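Local coordinates for 3-HSA hydroxylase, oxygenase (Rhodococcus sp., PDB 2RFQ), which hydroxylates the phenolic ring of the secosteroid 3-HSA at the ortho position during cholesterol breakdown, using reduced FMN and molecular oxygen, at residues E258-R263 with G345-A350; S335-L340 with R360-G365. One frame throughout, in Å; residues are numbered along the deposited sequence.

Contact 1 (E258-R263 with G345-A350); sequences EHQGKR and GATALA. With 1PS (3-pyridinium-1-ylpropane-1-sulfonate), chain E.
H259 on helix 233-266 faces T347, in the loop after helix 316-344, with 9.9 Å between their CA atoms. The direct contact is small, and a water and a bound 3-pyridinium-1-ylpropane-1-sulfonate lie between or against the two segments. The imidazole of H259 stands anti to its main-chain nitrogen (chi1 -178°), which sends the ring across toward T347. Its NE2 comes within 3.8 Å of T347 OG1, and the link is completed by the water, lying in the ring plane 2.9 Å from H259 NE2 and reaching T347 OG1 by a weak bond of 3.2 Å. Over one face of the same ring sits the ligand's C6, 3.6 Å from H259 CE1 and displaced toward the rim. T347 meets the ligand with two oxygens, its hydroxyl OG1 and its carbonyl O, each 3.2 Å from pyridinium C1, while CB of A350 lies 3.8 Å from C2. Beside this, R263 NH1 donates to Q260 OE1 at 2.8 Å, in the carbonyl plane and on a lone pair, a bond that should fix the rotation of the amide. R263, A346 and T347 are probably FMN-binding positions, as in relatives, and A346 packs on W141 of a second subunit. With T353, P354 and L355 of the same pocket, H259, T347 and A350 line the site of the sulfonate ligand; its polar oxygens and bridging water probably border the place where flavin binds.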
loop_
_atom_site.group_PDB
_atom_site.type_symbol
_atom_site.label_atom_id
_atom_site.label_comp_id
_atom_site.label_asym_id
_atom_site.label_seq_id
_atom_site.Cartn_x
_atom_site.Cartn_y
_atom_site.Cartn_z
ATOM N N GLU A 258 2.888 -25.072 -4.205
ATOM C CA GLU A 258 3.431 -26.436 -4.368
ATOM C C GLU A 258 4.858 -26.524 -3.850
ATOM O O GLU A 258 5.177 -27.407 -3.042
ATOM C CB GLU A 258 3.382 -26.871 -5.828
ATOM C CG GLU A 258 4.061 -28.230 -6.087
ATOM C CD GLU A 258 3.916 -28.643 -7.528
ATOM O OE1 GLU A 258 4.644 -28.098 -8.383
ATOM O OE2 GLU A 258 3.055 -29.502 -7.805
ATOM N N HIS A 259 5.701 -25.582 -4.261
ATOM C CA HIS A 259 7.098 -25.601 -3.843
ATOM C C HIS A 259 7.231 -25.356 -2.337
ATOM O O HIS A 259 7.926 -26.105 -1.636
ATOM C CB HIS A 259 7.909 -24.581 -4.620
ATOM C CG HIS A 259 9.358 -24.598 -4.272
ATOM N ND1 HIS A 259 10.232 -25.528 -4.795
ATOM C CD2 HIS A 259 10.085 -23.829 -3.422
ATOM C CE1 HIS A 259 11.441 -25.313 -4.306
ATOM N NE2 HIS A 259 11.378 -24.296 -3.464
ATOM N N GLN A 260 6.550 -24.325 -1.840
ATOM C CA GLN A 260 6.610 -23.995 -0.418
ATOM C C GLN A 260 5.997 -25.079 0.456
ATOM O O GLN A 260 6.532 -25.381 1.523
ATOM C CB GLN A 260 5.961 -22.641 -0.139
ATOM C CG GLN A 260 6.703 -21.472 -0.764
ATOM C CD GLN A 260 8.167 -21.403 -0.339
ATOM O OE1 GLN A 260 8.512 -21.767 0.793
ATOM N NE2 GLN A 260 9.036 -20.955 -1.252
ATOM N N GLY A 261 4.895 -25.676 0.005
ATOM C CA GLY A 261 4.216 -26.735 0.768
ATOM C C GLY A 261 5.158 -27.882 1.057
ATOM O O GLY A 261 5.213 -28.387 2.178
ATOM N N LYS A 262 5.905 -28.284 0.034
ATOM C CA LYS A 262 6.920 -29.319 0.171
ATOM C C LYS A 262 7.992 -28.926 1.164
ATOM O O LYS A 262 8.342 -29.725 2.022
ATOM C CB LYS A 262 7.531 -29.640 -1.182
ATOM C CG LYS A 262 6.617 -30.497 -2.040
ATOM C CD LYS A 262 7.301 -30.961 -3.302
ATOM C CE LYS A 262 6.923 -30.102 -4.496
ATOM N NZ LYS A 262 6.943 -30.909 -5.762
ATOM N N ARG A 263 8.485 -27.692 1.064
ATOM C CA ARG A 263 9.490 -27.195 1.998
ATOM C C ARG A 263 9.012 -27.236 3.445
ATOM O O ARG A 263 9.727 -27.743 4.322
ATOM C CB ARG A 263 9.883 -25.763 1.668
ATOM C CG ARG A 263 10.618 -25.584 0.359
ATOM C CD ARG A 263 11.128 -24.161 0.251
ATOM N NE ARG A 263 12.076 -23.850 1.322
ATOM C CZ ARG A 263 11.901 -22.926 2.263
ATOM N NH1 ARG A 263 10.811 -22.174 2.281
ATOM N NH2 ARG A 263 12.836 -22.740 3.191
ATOM N N GLY A 345 11.815 -15.563 -2.159
ATOM C CA GLY A 345 13.200 -15.181 -1.872
ATOM C C GLY A 345 14.226 -15.816 -2.791
ATOM O O GLY A 345 14.002 -15.945 -3.988
ATOM N N ALA A 346 15.377 -16.197 -2.232
ATOM C CA ALA A 346 16.521 -16.585 -3.049
ATOM C C ALA A 346 16.242 -17.709 -4.057
ATOM O O ALA A 346 16.703 -17.661 -5.197
ATOM C CB ALA A 346 17.719 -16.947 -2.146
ATOM N N THR A 347 15.485 -18.718 -3.637
ATOM C CA THR A 347 15.180 -19.842 -4.505
ATOM C C THR A 347 14.503 -19.405 -5.818
ATOM O O THR A 347 14.773 -19.993 -6.883
ATOM C CB THR A 347 14.354 -20.926 -3.752
ATOM O OG1 THR A 347 14.358 -22.129 -4.532
ATOM C CG2 THR A 347 12.922 -20.467 -3.443
ATOM N N ALA A 348 13.687 -18.347 -5.734
ATOM C CA ALA A 348 12.905 -17.869 -6.886
ATOM C C ALA A 348 13.769 -17.142 -7.925
ATOM O O ALA A 348 13.309 -16.874 -9.037
ATOM C CB ALA A 348 11.731 -16.978 -6.433
ATOM N N LEU A 349 15.024 -16.825 -7.593
ATOM C CA LEU A 349 15.851 -16.114 -8.581
ATOM C C LEU A 349 16.380 -16.982 -9.715
ATOM O O LEU A 349 16.853 -16.468 -10.737
ATOM C CB LEU A 349 17.052 -15.400 -7.924
ATOM C CG LEU A 349 16.724 -14.392 -6.835
ATOM C CD1 LEU A 349 18.042 -13.760 -6.393
ATOM C CD2 LEU A 349 15.701 -13.340 -7.316
ATOM N N ALA A 350 16.316 -18.300 -9.536
ATOM C CA ALA A 350 16.952 -19.214 -10.475
ATOM C C ALA A 350 16.367 -19.083 -11.886
ATOM O O ALA A 350 15.156 -19.181 -12.061
ATOM C CB ALA A 350 16.785 -20.611 -9.966
HETATM N N1 1PS E . 13.263 -23.635 -7.541
HETATM C C1 1PS E . 14.497 -23.079 -7.622
HETATM C C2 1PS E . 15.554 -23.772 -8.216
HETATM C C3 1PS E . 13.025 -24.873 -8.020
HETATM C C4 1PS E . 14.049 -25.614 -8.620
HETATM C C5 1PS E . 15.326 -25.052 -8.721
HETATM C C6 1PS E . 12.157 -22.894 -6.907
HETATM C C7 1PS E . 11.702 -21.708 -7.758
HETATM C C8 1PS E . 10.447 -21.056 -7.177
HETATM S S1 1PS E . 9.034 -21.724 -7.796
HETATM O O1 1PS E . 7.947 -21.169 -6.945
HETATM O O2 1PS E . 9.026 -23.207 -7.684
HETATM O O3 1PS E . 8.935 -21.377 -9.249
HETATM O O HOH W 1 13.564 -23.430 -1.736
#

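Contact 2 (S335-L340 with R360-G365); sequences SSIDKL and RDAHAG
Residues 335-340 and 360-365 are both helical, and they come nearest at I337 and A362, whose CA atoms are 8.1 Å apart; the CA atoms of D338 and H363 follow at 9.4 Å. A362 offers only a methyl, which lets the CD1 of I337 come to 3.5 Å from its CB. One residue further along each helix, the packing turns polar. H363 NE2 donates to D338 OD1 at 2.7 Å, with an almost straight N-H...O angle of 177°. Carboxylate and imidazole are nearly coplanar, 6° apart; OD1 accepts on its syn lone pair and lies almost in the plane of the imidazole, at its edge. These helices, 316-344 and 354-365, belong to the C-terminal helical domain of the acyl-CoA dehydrogenase fold, where helix 233-266 covers I337 through A249 and A252. In both D338 and H363, CG is anti to the carbonyl carbon and beside the backbone N (chi1 -75° in D338), which lets the two groups reach each other from opposite directions. The straight, in-plane bond holds the rotation of the ring. W359 of the same chain and W359 of a second subunit each make an edge-to-face ring contact with H363.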
loop_
_atom_site.group_PDB
_atom_site.type_symbol
_atom_site.label_atom_id
_atom_site.label_comp_id
_atom_site.label_asym_id
_atom_site.label_seq_id
_atom_site.Cartn_x
_atom_site.Cartn_y
_atom_site.Cartn_z
ATOM N N SER A 335 0.212 -7.370 -8.265
ATOM C CA SER A 335 0.533 -7.202 -6.836
ATOM C C SER A 335 0.671 -8.546 -6.127
ATOM O O SER A 335 1.568 -8.742 -5.298
ATOM C CB SER A 335 -0.537 -6.344 -6.180
ATOM O OG SER A 335 -0.313 -6.179 -4.786
ATOM N N SER A 336 -0.214 -9.482 -6.473
ATOM C CA SER A 336 -0.206 -10.810 -5.869
ATOM C C SER A 336 1.025 -11.607 -6.284
ATOM O O SER A 336 1.672 -12.243 -5.435
ATOM C CB SER A 336 -1.491 -11.521 -6.248
ATOM O OG SER A 336 -2.590 -10.765 -5.707
ATOM N N ILE A 337 1.373 -11.560 -7.570
ATOM C CA ILE A 337 2.590 -12.264 -8.037
ATOM C C ILE A 337 3.806 -11.649 -7.322
ATOM O O ILE A 337 4.719 -12.367 -6.855
ATOM C CB ILE A 337 2.764 -12.160 -9.569
ATOM C CG1 ILE A 337 1.640 -12.948 -10.245
ATOM C CG2 ILE A 337 4.138 -12.736 -9.990
ATOM C CD1 ILE A 337 1.480 -12.614 -11.691
ATOM N N ASP A 338 3.818 -10.321 -7.226
ATOM C CA ASP A 338 4.918 -9.633 -6.545
ATOM C C ASP A 338 5.083 -10.136 -5.105
ATOM O O ASP A 338 6.227 -10.414 -4.665
ATOM C CB ASP A 338 4.707 -8.117 -6.561
ATOM C CG ASP A 338 4.993 -7.508 -7.927
ATOM O OD1 ASP A 338 5.399 -8.253 -8.842
ATOM O OD2 ASP A 338 4.814 -6.287 -8.096
ATOM N N LYS A 339 3.959 -10.270 -4.386
ATOM C CA LYS A 339 3.986 -10.743 -3.010
ATOM C C LYS A 339 4.605 -12.133 -2.959
ATOM O O LYS A 339 5.436 -12.411 -2.084
ATOM C CB LYS A 339 2.575 -10.802 -2.393
ATOM C CG LYS A 339 1.926 -9.471 -2.118
ATOM C CD LYS A 339 0.533 -9.701 -1.480
ATOM C CE LYS A 339 -0.168 -8.387 -1.134
ATOM N NZ LYS A 339 -0.310 -7.442 -2.316
ATOM N N LEU A 340 4.200 -13.001 -3.891
ATOM C CA LEU A 340 4.658 -14.404 -3.865
ATOM C C LEU A 340 6.146 -14.485 -4.213
ATOM O O LEU A 340 6.920 -15.212 -3.548
ATOM C CB LEU A 340 3.848 -15.286 -4.821
ATOM C CG LEU A 340 2.349 -15.310 -4.503
ATOM C CD1 LEU A 340 1.545 -15.993 -5.619
ATOM C CD2 LEU A 340 2.130 -16.014 -3.187
ATOM N N ARG A 360 8.087 -11.761 -14.468
ATOM C CA ARG A 360 8.488 -10.924 -15.609
ATOM C C ARG A 360 7.390 -10.816 -16.641
ATOM O O ARG A 360 7.133 -9.731 -17.200
ATOM C CB ARG A 360 9.747 -11.486 -16.249
ATOM C CG ARG A 360 10.985 -11.258 -15.350
ATOM C CD ARG A 360 12.254 -11.810 -16.014
ATOM N NE ARG A 360 12.250 -13.276 -16.101
ATOM C CZ ARG A 360 11.985 -13.986 -17.199
ATOM N NH1 ARG A 360 11.676 -13.389 -18.355
ATOM N NH2 ARG A 360 12.014 -15.309 -17.145
ATOM N N ASP A 361 6.726 -11.945 -16.886
ATOM C CA ASP A 361 5.638 -11.983 -17.878
ATOM C C ASP A 361 4.474 -11.032 -17.535
ATOM O O ASP A 361 3.957 -10.327 -18.419
ATOM C CB ASP A 361 5.126 -13.414 -18.026
ATOM C CG ASP A 361 6.070 -14.310 -18.830
ATOM O OD1 ASP A 361 7.085 -13.839 -19.389
ATOM O OD2 ASP A 361 5.812 -15.541 -18.877
ATOM N N ALA A 362 4.056 -11.047 -16.266
ATOM C CA ALA A 362 2.932 -10.187 -15.815
ATOM C C ALA A 362 3.333 -8.728 -15.916
ATOM O O ALA A 362 2.551 -7.887 -16.373
ATOM C CB ALA A 362 2.501 -10.554 -14.382
ATOM N N HIS A 363 4.578 -8.418 -15.537
ATOM C CA HIS A 363 5.016 -7.025 -15.619
ATOM C C HIS A 363 5.140 -6.548 -17.059
ATOM O O HIS A 363 4.940 -5.358 -17.367
ATOM C CB HIS A 363 6.306 -6.824 -14.824
ATOM C CG HIS A 363 6.069 -6.718 -13.361
ATOM N ND1 HIS A 363 5.727 -5.526 -12.747
ATOM C CD2 HIS A 363 6.052 -7.665 -12.393
ATOM C CE1 HIS A 363 5.542 -5.742 -11.454
ATOM N NE2 HIS A 363 5.724 -7.032 -11.215
ATOM N N ALA A 364 5.382 -7.488 -17.974
ATOM C CA ALA A 364 5.438 -7.120 -19.374
ATOM C C ALA A 364 4.028 -6.889 -19.896
ATOM O O ALA A 364 3.782 -5.906 -20.612
ATOM C CB ALA A 364 6.159 -8.177 -20.199
ATOM N N GLY A 365 3.099 -7.776 -19.537
ATOM C CA GLY A 365 1.697 -7.649 -19.993
ATOM C C GLY A 365 1.097 -6.329 -19.502
ATOM O O GLY A 365 0.242 -5.728 -20.155
#

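How the contacts relate
Contacts 1 and 2 both lie in the C-terminal helical domain, their centres 16 Å apart and their nearest atoms about 5 Å apart without touching. They alternate along the chain: 335-340 lies on helix 316-344, whose end leads into 345-350, and helix 354-365 follows to supply 360-365. Contact 1 is at the surface, and its chemistry is mediated by solvent and ligand, with no direct hydrogen bond between its segments. Contact 2 is partly buried nearer the chain's centre, where the two segments meet directly, by apolar and polar groups alike. Helix 233-266 takes part directly in contact 1 and only backs contact 2, and both contacts touch the second subunit.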